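Local coordinates for protein galectin (Xenopus laevis, PDB 3WUD) that binds lactose and probably related beta-galactosides, as a proto-type galectin, a lectin built on a beta-sandwich, at residues 34-40 with 120-126; 46-50 with 60-64. All blocks are in the same frame, centred on the assembly; numbering follows the deposited sequence.

Contact 1. Residues 34-40 with 120-126; sequences AINLGKD and ITFLSMD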
loop_
_atom_site.group_PDB
_atom_site.type_symbol
_atom_site.label_atom_id
_atom_site.label_comp_id
_atom_site.label_asym_id
_atom_site.label_seq_id
_atom_site.Cartn_x
_atom_site.Cartn_y
_atom_site.Cartn_z
ATOM N N ALA A 34 0.149 -5.314 -14.605
ATOM C CA ALA A 34 0.045 -3.869 -14.842
ATOM C C ALA A 34 0.124 -3.207 -13.490
ATOM O O ALA A 34 -0.426 -3.740 -12.500
ATOM C CB ALA A 34 -1.264 -3.511 -15.563
ATOM N N ILE A 35 0.817 -2.065 -13.460
ATOM C CA ILE A 35 0.790 -1.170 -12.313
ATOM C C ILE A 35 0.328 0.211 -12.854
ATOM O O ILE A 35 0.864 0.737 -13.839
ATOM C CB ILE A 35 2.193 -1.009 -11.740
ATOM C CG1 ILE A 35 2.748 -2.354 -11.266
ATOM C CG2 ILE A 35 2.210 0.097 -10.642
ATOM C CD1 ILE A 35 4.225 -2.356 -11.293
ATOM N N ASN A 36 -0.739 0.697 -12.250
ATOM C CA ASN A 36 -1.323 1.975 -12.561
ATOM C C ASN A 36 -1.094 3.033 -11.482
ATOM O O ASN A 36 -1.311 2.736 -10.337
ATOM C CB ASN A 36 -2.791 1.722 -12.675
ATOM C CG ASN A 36 -3.127 0.734 -13.766
ATOM O OD1 ASN A 36 -2.655 0.864 -14.900
ATOM N ND2 ASN A 36 -3.935 -0.235 -13.433
ATOM N N LEU A 37 -0.687 4.237 -11.838
ATOM C CA LEU A 37 -0.523 5.348 -10.892
ATOM C C LEU A 37 -1.296 6.525 -11.444
ATOM O O LEU A 37 -1.202 6.816 -12.663
ATOM C CB LEU A 37 0.948 5.765 -10.818
ATOM C CG LEU A 37 1.959 4.890 -10.105
ATOM C CD1 LEU A 37 3.226 5.738 -9.959
ATOM C CD2 LEU A 37 1.446 4.547 -8.751
ATOM N N GLY A 38 -2.027 7.245 -10.611
ATOM C CA GLY A 38 -2.737 8.407 -11.094
ATOM C C GLY A 38 -3.526 9.005 -9.970
ATOM O O GLY A 38 -3.004 9.152 -8.824
ATOM N N LYS A 39 -4.759 9.369 -10.299
ATOM C CA LYS A 39 -5.614 10.210 -9.420
ATOM C C LYS A 39 -6.833 9.492 -8.882
ATOM O O LYS A 39 -7.350 9.773 -7.743
ATOM C CB LYS A 39 -5.997 11.524 -10.172
ATOM C CG LYS A 39 -4.819 12.331 -10.730
ATOM C CD LYS A 39 -5.289 13.636 -11.389
ATOM C CE LYS A 39 -6.111 13.479 -12.655
ATOM N NZ LYS A 39 -6.303 14.854 -13.191
ATOM N N ASP A 40 -7.297 8.486 -9.654
ATOM C CA ASP A 40 -8.350 7.589 -9.287
ATOM C C ASP A 40 -8.445 6.461 -10.348
ATOM O O ASP A 40 -7.678 6.454 -11.295
ATOM C CB ASP A 40 -9.719 8.349 -9.177
ATOM C CG ASP A 40 -10.036 9.141 -10.406
ATOM O OD1 ASP A 40 -9.942 8.573 -11.485
ATOM O OD2 ASP A 40 -10.294 10.376 -10.316
ATOM N N ILE A 120 0.233 12.610 -7.030
ATOM C CA ILE A 120 -0.243 11.244 -7.256
ATOM C C ILE A 120 -0.813 10.661 -5.977
ATOM O O ILE A 120 -0.116 10.530 -4.953
ATOM C CB ILE A 120 0.821 10.368 -7.905
ATOM C CG1 ILE A 120 1.066 10.904 -9.331
ATOM C CG2 ILE A 120 0.398 8.879 -7.891
ATOM C CD1 ILE A 120 2.321 10.458 -9.995
ATOM N N THR A 121 -2.074 10.249 -6.085
ATOM C CA THR A 121 -2.810 9.735 -4.944
ATOM C C THR A 121 -3.427 8.339 -5.129
ATOM O O THR A 121 -4.100 7.877 -4.243
ATOM C CB THR A 121 -3.931 10.722 -4.550
ATOM O OG1 THR A 121 -4.878 10.802 -5.639
ATOM C CG2 THR A 121 -3.283 12.057 -4.209
ATOM N N PHE A 122 -3.209 7.713 -6.269
ATOM C CA PHE A 122 -3.840 6.461 -6.572
ATOM C C PHE A 122 -2.869 5.471 -7.225
ATOM O O PHE A 122 -2.128 5.849 -8.107
ATOM C CB PHE A 122 -5.035 6.675 -7.517
ATOM C CG PHE A 122 -5.776 5.385 -7.897
ATOM C CD1 PHE A 122 -5.447 4.702 -9.041
ATOM C CD2 PHE A 122 -6.814 4.928 -7.118
ATOM C CE1 PHE A 122 -6.142 3.578 -9.438
ATOM C CE2 PHE A 122 -7.540 3.788 -7.504
ATOM C CZ PHE A 122 -7.147 3.088 -8.622
ATOM N N LEU A 123 -2.963 4.242 -6.804
ATOM C CA LEU A 123 -2.191 3.148 -7.317
ATOM C C LEU A 123 -3.087 1.920 -7.469
ATOM O O LEU A 123 -3.903 1.568 -6.598
ATOM C CB LEU A 123 -1.085 2.825 -6.340
ATOM C CG LEU A 123 -0.273 1.546 -6.616
ATOM C CD1 LEU A 123 -0.825 0.137 -6.435
ATOM C CD2 LEU A 123 0.452 1.583 -7.896
ATOM N N SER A 124 -2.962 1.224 -8.578
ATOM C CA SER A 124 -3.577 -0.123 -8.598
ATOM C C SER A 124 -2.661 -1.086 -9.346
ATOM O O SER A 124 -1.806 -0.711 -10.096
ATOM C CB SER A 124 -4.994 -0.144 -9.186
ATOM O OG SER A 124 -4.996 0.223 -10.564
ATOM N N MET A 125 -2.839 -2.353 -9.107
ATOM C CA MET A 125 -1.992 -3.310 -9.824
ATOM C C MET A 125 -2.747 -4.604 -10.038
ATOM O O MET A 125 -3.684 -4.950 -9.286
ATOM C CB MET A 125 -0.692 -3.508 -9.090
ATOM C CG MET A 125 -0.881 -4.131 -7.728
ATOM S SD MET A 125 0.618 -4.002 -6.755
ATOM C CE MET A 125 1.213 -5.671 -6.620
ATOM N N ASP A 126 -2.326 -5.355 -11.037
ATOM C CA ASP A 126 -3.051 -6.540 -11.450
ATOM C C ASP A 126 -1.999 -7.506 -12.050
ATOM O O ASP A 126 -1.090 -7.083 -12.721
ATOM C CB ASP A 126 -4.117 -6.156 -12.486
ATOM C CG ASP A 126 -5.065 -7.303 -12.861
ATOM O OD1 ASP A 126 -5.353 -8.261 -12.055
ATOM O OD2 ASP A 126 -5.557 -7.221 -13.999
HETATM O O HOH W 1 -7.223 9.494 -4.845
#

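Contact 2. Residues 46-50 with 60-64; sequences IHFNP and KIICN. With GAL (beta-D-galactopyranose), chain B.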
loop_
_atom_site.group_PDB
_atom_site.type_symbol
_atom_site.label_atom_id
_atom_site.label_comp_id
_atom_site.label_asym_id
_atom_site.label_seq_id
_atom_site.Cartn_x
_atom_site.Cartn_y
_atom_site.Cartn_z
ATOM N N ILE A 46 0.071 6.998 -15.459
ATOM C CA ILE A 46 0.734 5.830 -16.151
ATOM C C ILE A 46 0.005 4.500 -15.875
ATOM O O ILE A 46 -0.380 4.157 -14.777
ATOM C CB ILE A 46 2.269 5.730 -15.884
ATOM C CG1 ILE A 46 2.925 4.692 -16.827
ATOM C CG2 ILE A 46 2.513 5.389 -14.445
ATOM C CD1 ILE A 46 4.459 4.753 -16.755
ATOM N N HIS A 47 -0.147 3.729 -16.967
ATOM C CA HIS A 47 -0.497 2.348 -16.990
ATOM C C HIS A 47 0.755 1.708 -17.533
ATOM O O HIS A 47 1.133 1.971 -18.693
ATOM C CB HIS A 47 -1.705 2.104 -17.905
ATOM C CG HIS A 47 -1.968 0.655 -18.240
ATOM N ND1 HIS A 47 -2.548 -0.228 -17.360
ATOM C CD2 HIS A 47 -1.800 -0.013 -19.395
ATOM C CE1 HIS A 47 -2.740 -1.391 -17.980
ATOM N NE2 HIS A 47 -2.340 -1.252 -19.225
ATOM N N PHE A 48 1.425 0.952 -16.681
ATOM C CA PHE A 48 2.710 0.323 -16.912
ATOM C C PHE A 48 2.471 -1.174 -17.037
ATOM O O PHE A 48 2.060 -1.825 -16.077
ATOM C CB PHE A 48 3.612 0.601 -15.710
ATOM C CG PHE A 48 4.934 -0.076 -15.769
ATOM C CD1 PHE A 48 5.974 0.489 -16.498
ATOM C CD2 PHE A 48 5.158 -1.269 -15.089
ATOM C CE1 PHE A 48 7.217 -0.117 -16.546
ATOM C CE2 PHE A 48 6.403 -1.918 -15.146
ATOM C CZ PHE A 48 7.415 -1.333 -15.910
ATOM N N ASN A 49 2.541 -1.702 -18.255
ATOM C CA ASN A 49 2.079 -3.039 -18.566
ATOM C C ASN A 49 3.112 -3.981 -19.328
ATOM O O ASN A 49 3.068 -4.072 -20.547
ATOM C CB ASN A 49 0.810 -2.884 -19.423
ATOM C CG ASN A 49 0.073 -4.192 -19.715
ATOM O OD1 ASN A 49 -0.588 -4.272 -20.740
ATOM N ND2 ASN A 49 0.140 -5.171 -18.838
ATOM N N PRO A 50 4.016 -4.646 -18.549
ATOM C CA PRO A 50 4.938 -5.597 -19.097
ATOM C C PRO A 50 4.096 -6.779 -19.571
ATOM O O PRO A 50 3.239 -7.231 -18.881
ATOM C CB PRO A 50 5.835 -5.961 -17.894
ATOM C CG PRO A 50 5.826 -4.716 -17.083
ATOM C CD PRO A 50 4.340 -4.394 -17.137
ATOM N N LYS A 60 7.518 -7.073 -24.204
ATOM C CA LYS A 60 7.555 -5.628 -24.395
ATOM C C LYS A 60 6.899 -5.032 -23.173
ATOM O O LYS A 60 6.012 -5.621 -22.617
ATOM C CB LYS A 60 6.728 -5.188 -25.607
ATOM C CG LYS A 60 7.091 -5.893 -26.931
ATOM C CD LYS A 60 8.391 -5.357 -27.441
ATOM C CE LYS A 60 8.782 -6.030 -28.769
ATOM N NZ LYS A 60 9.512 -7.288 -28.445
ATOM N N ILE A 61 7.258 -3.809 -22.846
ATOM C CA ILE A 61 6.509 -3.041 -21.912
ATOM C C ILE A 61 5.607 -2.053 -22.712
ATOM O O ILE A 61 6.131 -1.191 -23.470
ATOM C CB ILE A 61 7.384 -2.221 -20.983
ATOM C CG1 ILE A 61 8.364 -3.125 -20.210
ATOM C CG2 ILE A 61 6.491 -1.461 -20.019
ATOM C CD1 ILE A 61 9.303 -2.344 -19.342
ATOM N N ILE A 62 4.299 -2.144 -22.485
ATOM C CA ILE A 62 3.399 -1.158 -23.127
ATOM C C ILE A 62 3.060 -0.183 -22.019
ATOM O O ILE A 62 2.724 -0.620 -20.921
ATOM C CB ILE A 62 2.141 -1.847 -23.588
ATOM C CG1 ILE A 62 2.393 -2.583 -24.899
ATOM C CG2 ILE A 62 1.010 -0.833 -23.829
ATOM C CD1 ILE A 62 3.678 -3.372 -25.034
ATOM N N CYS A 63 3.247 1.124 -22.229
ATOM C CA CYS A 63 2.732 2.129 -21.286
ATOM C C CYS A 63 1.663 2.973 -21.975
ATOM O O CYS A 63 1.682 3.207 -23.199
ATOM C CB CYS A 63 3.843 3.047 -20.841
ATOM S SG CYS A 63 5.082 2.159 -19.813
ATOM N N ASN A 64 0.714 3.438 -21.190
ATOM C CA ASN A 64 -0.263 4.364 -21.690
ATOM C C ASN A 64 -0.822 5.196 -20.554
ATOM O O ASN A 64 -0.544 4.949 -19.406
ATOM C CB ASN A 64 -1.416 3.576 -22.338
ATOM C CG ASN A 64 -2.128 4.384 -23.441
ATOM O OD1 ASN A 64 -2.055 5.564 -23.501
ATOM N ND2 ASN A 64 -2.910 3.733 -24.235
HETATM C C1 GAL B . -5.006 -2.722 -24.418
HETATM C C2 GAL B . -5.256 -3.600 -23.199
HETATM C C3 GAL B . -5.456 -2.811 -21.906
HETATM C C4 GAL B . -4.326 -1.779 -21.788
HETATM C C5 GAL B . -4.215 -0.981 -23.095
HETATM C C6 GAL B . -3.125 0.067 -23.123
HETATM O O2 GAL B . -6.436 -4.367 -23.400
HETATM O O3 GAL B . -5.564 -3.710 -20.817
HETATM O O4 GAL B . -3.082 -2.445 -21.528
HETATM O O5 GAL B . -3.943 -1.809 -24.233
HETATM O O6 GAL B . -3.060 0.795 -24.335
#

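Contact 1. Residues 34-40 with 120-126
Antiparallel strands satisfy their backbone polar groups in reciprocal pairs, and residues 34-40 with 120-126 follow this rule until a bulge modifies it. Ala34 N donates to Asp126 O (2.9 Å) and Asp126 N to Ala34 O (2.9 Å); Asn36 N to Ser124 O and Ser124 N to Asn36 O, both 2.8 Å, repeat the exchange. Gly38 N reaches Phe122 O at 2.9 Å, yet Gly38 O accepts twice, from Phe122 N (2.9 Å) and Thr121 N (3.1 Å): a classic beta bulge, beside the corner the chain turns at Gly38 and Lys39. There a water bridges Lys39 O (2.9 Å) and Thr121 OG1 (2.8 Å). The intervening Ile35 and Leu37 hydrogen-bond through their backbones to strand 43-51, while Leu123 CD2 packs against Leu37 CD2 (3.2 Å) and Ile35 CG2 (3.6 Å). On the other face Asn36 ND2 donates to Ser124 OG (3.1 Å), leaving OD1 to pair with His47. The amide is thus engaged at both ends, consistent with its holding the sugar-binding His47 in place.

Contact 2. Residues 46-50 with 60-64
A beta hairpin can divide its labour by alternation, one face packing into the core while the other recognises a ligand; strands 46-50 and 60-64 do so around bound galactose. Lys60 opens the second segment at the edge of the contact, its side chain leading away to Thr58. Ile61 turns into the sandwich opposite Pro50, a non-hydrogen-bonded pair in which the proline's missing NH costs this pairing no hydrogen bond; Ile61 CG2 lies 3.8 Å from Phe48 CE1, and Ile61 CG1 4.3 Å from Pro50 CG. Ile62 is hydrogen-bonded to Asn49 in both directions, Ile62 N to Asn49 O at 3.0 Å and Asn49 N to Ile62 O at 2.9 Å, and its side chain joins the sugar-binding face, about 5 Å from the bound glucose. With Cys63 the chain faces inward again: Cys63 SG approaches Phe48 CD1 (3.8 Å), an oblique sulfur-aromatic contact, and Ile46 CD1 (4.1 Å). Asn64 closes the ladder, Asn64 N donating to His47 O (2.9 Å) and His47 N to Asn64 O (2.8 Å), and Asn64 ND2 donates to galactose O6 (2.9 Å). Across from it, His47 NE2 shares a hydrogen bond with galactose O4 (2.7 Å). Asn49 OD1 lies 3.2 Å from O4, its amide hydrogen-bonded to Phe33 O and Arg51. Arg51, Glu55 and Glu74 also bind the sugar. Recognition of axial O4, here by His47, is characteristic of galectins and consistent with discrimination against glucose, where O4 is equatorial.

Contacts 1 and 2 lie in one six-stranded antiparallel sheet, their centres 12 Å apart, and four adjacent strands, in the order 120-126, 34-37, 43-51 and 60-67, carry them. Strands 34-37 and 43-51 join the two: Ile35 O lies 2.9 Å from Phe48 N, and Asn36 OD1 2.7 Å from His47 ND1, both probable hydrogen bonds. Along the chain, 46-50 and 60-64 both fall between 34-40 and 120-126, so the local hairpin of contact 2 lies within the 79 residues that separate the partners of contact 1. One face of this shared sheet packs on strands such as 86-95 of the second sheet; the other holds the galactose at contact 2. Long-range pairing thus sits directly beside strands carrying much of the sugar site.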